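Local coordinates for acinetobacter secreted protease CpaA (Acinetobacter nosocomialis M2, PDB 6O38) that is a secreted zinc metalloprotease that is exported by the type II secretion system and held in complex with its chaperone CpaB, at the interface of chains A and B. Residues are numbered along the deposited sequence; one frame, centred on the assembly and turned at random. Chains: chain A, Acinetobacter secreted protease CpaA; chain B, Type II secretion chaperone CpaB.

Contact 1: the interface of chains A and B. Residues chain A 396-397, 400, 492-493; chain B 140-142, 151.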
# COMPACT_ATOMS: atom_id res chain seq x y z
N LEU A 396 19.10 -12.10 -1.90
CA LEU A 396 17.88 -11.47 -2.38
C LEU A 396 16.93 -11.13 -1.24
O LEU A 396 16.26 -10.09 -1.26
CB LEU A 396 17.19 -12.38 -3.39
CG LEU A 396 16.03 -11.78 -4.18
CD1 LEU A 396 16.36 -10.36 -4.61
CD2 LEU A 396 15.68 -12.65 -5.38
N ARG A 397 16.85 -12.01 -0.23
CA ARG A 397 15.92 -11.79 0.87
C ARG A 397 16.26 -10.53 1.65
O ARG A 397 15.36 -9.77 2.03
CB ARG A 397 15.91 -13.01 1.79
CG ARG A 397 14.68 -13.14 2.66
CD ARG A 397 14.78 -14.36 3.55
NE ARG A 397 13.49 -14.73 4.15
CZ ARG A 397 13.10 -14.35 5.36
NH1 ARG A 397 13.89 -13.59 6.11
NH2 ARG A 397 11.92 -14.73 5.82
N GLU A 400 15.56 -7.14 -0.37
CA GLU A 400 14.17 -6.73 -0.32
C GLU A 400 13.81 -6.12 1.03
O GLU A 400 12.96 -5.23 1.11
CB GLU A 400 13.26 -7.92 -0.62
CG GLU A 400 13.41 -8.48 -2.03
CD GLU A 400 13.26 -7.43 -3.11
OE1 GLU A 400 12.41 -6.53 -2.95
OE2 GLU A 400 14.00 -7.50 -4.11
N SER A 492 9.64 -12.71 8.16
CA SER A 492 9.79 -12.41 6.75
C SER A 492 10.73 -11.22 6.58
O SER A 492 11.27 -10.68 7.54
CB SER A 492 8.42 -12.14 6.11
OG SER A 492 7.97 -10.83 6.41
N PHE A 493 10.93 -10.81 5.32
CA PHE A 493 11.82 -9.69 5.05
C PHE A 493 11.27 -8.35 5.51
O PHE A 493 12.00 -7.36 5.49
CB PHE A 493 12.16 -9.63 3.55
CG PHE A 493 10.97 -9.38 2.67
CD1 PHE A 493 10.22 -10.44 2.18
CD2 PHE A 493 10.60 -8.09 2.32
CE1 PHE A 493 9.13 -10.22 1.36
CE2 PHE A 493 9.50 -7.87 1.51
CZ PHE A 493 8.77 -8.93 1.03
N ILE B 140 10.38 -13.33 -4.63
CA ILE B 140 9.81 -12.46 -3.61
C ILE B 140 8.89 -11.45 -4.29
O ILE B 140 9.28 -10.84 -5.29
CB ILE B 140 10.90 -11.75 -2.79
CG1 ILE B 140 11.52 -12.72 -1.78
CG2 ILE B 140 10.33 -10.53 -2.07
CD1 ILE B 140 12.56 -12.08 -0.88
N MSE B 141 7.69 -11.29 -3.75
CA MSE B 141 6.73 -10.33 -4.30
C MSE B 141 6.33 -9.28 -3.27
O MSE B 141 6.05 -9.61 -2.11
CB MSE B 141 5.48 -11.04 -4.82
CG MSE B 141 5.75 -12.05 -5.90
SE MSE B 141 4.09 -12.74 -6.65
CE MSE B 141 4.85 -14.19 -7.69
N GLN B 142 6.29 -8.03 -3.70
CA GLN B 142 5.80 -6.92 -2.88
C GLN B 142 4.57 -6.35 -3.56
O GLN B 142 4.67 -5.76 -4.64
CB GLN B 142 6.88 -5.85 -2.71
CG GLN B 142 8.16 -6.34 -2.07
CD GLN B 142 9.19 -5.23 -1.92
OE1 GLN B 142 8.89 -4.06 -2.13
NE2 GLN B 142 10.42 -5.61 -1.57
N SER B 151 3.25 -9.59 1.17
CA SER B 151 4.52 -10.15 0.76
C SER B 151 4.36 -11.62 0.42
O SER B 151 3.62 -12.34 1.10
CB SER B 151 5.58 -9.97 1.85
OG SER B 151 5.18 -10.63 3.04

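Contact 2: the interface of chains A and B. Residues chain A 471-472, 475, 498-499, 502, 508; chain B 168, 170-172.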
# COMPACT_ATOMS: atom_id res chain seq x y z
N GLY A 471 12.83 -11.92 15.92
CA GLY A 471 13.64 -10.74 15.65
C GLY A 471 14.23 -10.18 16.92
O GLY A 471 13.65 -10.28 18.00
N TRP A 472 15.42 -9.58 16.78
CA TRP A 472 16.10 -8.97 17.91
C TRP A 472 16.89 -7.76 17.44
O TRP A 472 17.49 -7.79 16.36
CB TRP A 472 17.03 -9.97 18.61
CG TRP A 472 16.31 -11.11 19.26
CD1 TRP A 472 16.16 -12.37 18.77
CD2 TRP A 472 15.63 -11.08 20.52
NE1 TRP A 472 15.43 -13.13 19.65
CE2 TRP A 472 15.09 -12.37 20.73
CE3 TRP A 472 15.42 -10.10 21.50
CZ2 TRP A 472 14.36 -12.69 21.88
CZ3 TRP A 472 14.70 -10.42 22.63
CH2 TRP A 472 14.18 -11.71 22.81
N ILE A 475 17.66 -1.34 21.35
CA ILE A 475 16.88 -0.12 21.22
C ILE A 475 17.78 1.08 21.50
O ILE A 475 18.50 1.10 22.51
CB ILE A 475 15.66 -0.13 22.16
CG1 ILE A 475 14.78 -1.34 21.87
CG2 ILE A 475 14.87 1.16 22.03
CD1 ILE A 475 13.42 -1.28 22.52
N HIS A 498 11.50 -3.22 10.98
CA HIS A 498 11.07 -3.23 12.38
C HIS A 498 12.27 -3.24 13.32
O HIS A 498 12.32 -2.47 14.28
CB HIS A 498 10.17 -4.44 12.64
CG HIS A 498 9.69 -4.54 14.06
ND1 HIS A 498 8.54 -3.92 14.50
CD2 HIS A 498 10.21 -5.19 15.13
CE1 HIS A 498 8.37 -4.19 15.79
NE2 HIS A 498 9.37 -4.96 16.19
N GLU A 499 13.25 -4.10 13.05
CA GLU A 499 14.43 -4.17 13.90
C GLU A 499 15.29 -2.92 13.77
O GLU A 499 15.84 -2.43 14.76
CB GLU A 499 15.25 -5.42 13.57
CG GLU A 499 14.47 -6.73 13.71
CD GLU A 499 13.81 -6.90 15.07
OE1 GLU A 499 12.69 -7.44 15.13
OE2 GLU A 499 14.41 -6.47 16.08
N HIS A 502 13.96 -0.27 15.92
CA HIS A 502 14.46 -0.40 17.29
C HIS A 502 15.85 0.21 17.42
O HIS A 502 16.12 0.98 18.35
CB HIS A 502 14.47 -1.87 17.71
CG HIS A 502 13.14 -2.39 18.13
ND1 HIS A 502 12.41 -1.84 19.16
CD2 HIS A 502 12.40 -3.43 17.67
CE1 HIS A 502 11.28 -2.51 19.31
NE2 HIS A 502 11.25 -3.48 18.42
N HIS A 508 7.65 -0.34 20.86
CA HIS A 508 6.37 -0.83 20.37
C HIS A 508 5.23 0.09 20.80
O HIS A 508 5.39 0.97 21.66
CB HIS A 508 6.11 -2.25 20.87
CG HIS A 508 7.00 -3.28 20.25
ND1 HIS A 508 7.33 -4.46 20.89
CD2 HIS A 508 7.62 -3.32 19.05
CE1 HIS A 508 8.12 -5.17 20.10
NE2 HIS A 508 8.31 -4.50 18.98
N VAL B 168 6.92 -10.13 11.47
CA VAL B 168 7.81 -10.00 12.62
C VAL B 168 6.99 -10.06 13.90
O VAL B 168 5.95 -9.42 14.02
CB VAL B 168 8.64 -8.70 12.55
CG1 VAL B 168 7.73 -7.47 12.49
CG2 VAL B 168 9.60 -8.61 13.73
N ASP B 170 8.36 -9.98 18.07
CA ASP B 170 9.56 -9.87 18.89
C ASP B 170 9.23 -9.10 20.16
O ASP B 170 8.14 -8.53 20.30
CB ASP B 170 10.70 -9.20 18.12
CG ASP B 170 10.59 -7.69 18.10
OD1 ASP B 170 9.47 -7.18 17.86
OD2 ASP B 170 11.61 -7.01 18.30
N GLN B 171 10.18 -9.11 21.08
CA GLN B 171 10.06 -8.41 22.35
C GLN B 171 11.13 -7.34 22.46
O GLN B 171 12.21 -7.45 21.87
CB GLN B 171 10.19 -9.39 23.53
CG GLN B 171 9.20 -10.54 23.50
CD GLN B 171 9.29 -11.42 24.72
OE1 GLN B 171 9.61 -12.61 24.63
NE2 GLN B 171 8.99 -10.85 25.88
N GLU B 172 10.82 -6.28 23.20
CA GLU B 172 11.80 -5.24 23.45
C GLU B 172 12.98 -5.81 24.23
O GLU B 172 12.81 -6.56 25.20
CB GLU B 172 11.17 -4.08 24.22
CG GLU B 172 10.16 -3.28 23.40
CD GLU B 172 9.55 -2.13 24.18
OE1 GLU B 172 9.95 -1.93 25.35
OE2 GLU B 172 8.67 -1.44 23.63

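Contact 1: the interface of chains A and B
The nearest polar approach here brings A:Glu400 OE1, a carboxylate oxygen, within 2.6 Å of B:Gln142 NE2, the amide nitrogen, but the N-H does not point at the oxygen and the pair does not qualify as a hydrogen bond. Carboxylate and amide planes stand 70° apart. A:Glu400 CG, anti to the carbonyl carbon of its own residue (chi1 -64°), lies 3.7 Å from the CG2 methyl of B:Ile140; the bend at chi2 then turns the carboxylate toward B:Gln142. The contact is therefore carried mainly by carbon. The outer part of the A:Phe493 ring enters between chaperone side chains, with B:Ile140 CG2 above the plane and outside the CE1 edge of the ring, 3.7 Å from A:Phe493 CE1. B:Ser151 CB comes in beyond the ring tip and on the opposite side of the plane, 3.5 Å from A:Phe493 CZ. The amide of B:Gln142 lies on the same side as B:Ile140, its plane within 22° of the ring, and its NE2 is 3.9 Å from CE2 of A:Phe493. B:Ile140 also serves the neighbouring helix: its extended chain carries CD1 to 3.8 Å from A:Arg397 CA, against the helix backbone. The site thus joins chaperone strands 138-145 and 148-155 to protease helix 391-411 and the 3-10 helix 493-495, seating the body of CpaB beside the catalytic domain.

Contact 2: the interface of chains A and B
B:Asp170 reaches into the zinc site of CpaA, formed by A:His498, A:His502 and A:His508 of a metzincin-type HExxHxxGxxH motif. Its carboxylate oxygen OD1 lies 2.8 Å from A:His498 NE2 and 3.1 Å from A:His508 NE2, while OD2 faces A:His502. The approach to A:His498 and A:His502 is tip to tip, and the A:His498 ring and the carboxylate are nearly perpendicular. Because the imidazole nitrogens turned toward this acid are the zinc-binding ones, these separations are better read as groups gathered around a shared zinc than as direct bonds, and B:Asp170 probably supplies a further zinc ligand. A:Glu499, the motif glutamate expected to act as general base, also meets the acid tip to tip, its OE1 3.4 Å from OD2 of B:Asp170 and the two carboxylates almost perpendicular. The chaperone tail would thereby occupy the place of the catalytic water or a substrate carbonyl, a likely means of keeping the protease inactive.

Apolar contacts flank the acid. B:Val168 sets both methyls against A:His498, CG2 lying 3.7 Å from CD2; the ring is presented by CG anti to the backbone N (chi1 179°). Farther along the tail, the B:Glu172 CG methylene touches A:Ile475 CD1 at 3.9 Å. A polar atom, the carbonyl O of B:Gln171, lies near the six-membered ring of A:Trp472.

A hydrogen bond secures the tail beyond the metal: backbone N of A:His508 donates to B:Glu172 OE2 at 3.2 Å and 161° at the hydrogen, meeting the anti side of the oxygen 17° out of the carboxylate plane.

Contact 1 and contact 2 have their C-alpha centres about 18 Å apart and share no residue. They are joined in CpaA where the 3-10 helix 493-495 of contact 1 leads into helix 496-504, which carries zinc ligands of contact 2, while helix 391-411 joins contact 1 from elsewhere in the chain. In CpaB strands 138-145 and 148-155 serve contact 1, whereas the tail after the 3-10 helix 164-167 serves contact 2. The chaperone thus appears to dock its folded body beside the catalytic helix and lead its C-terminal segment into the active site, coupling recognition of the protease to probable blockage of catalysis.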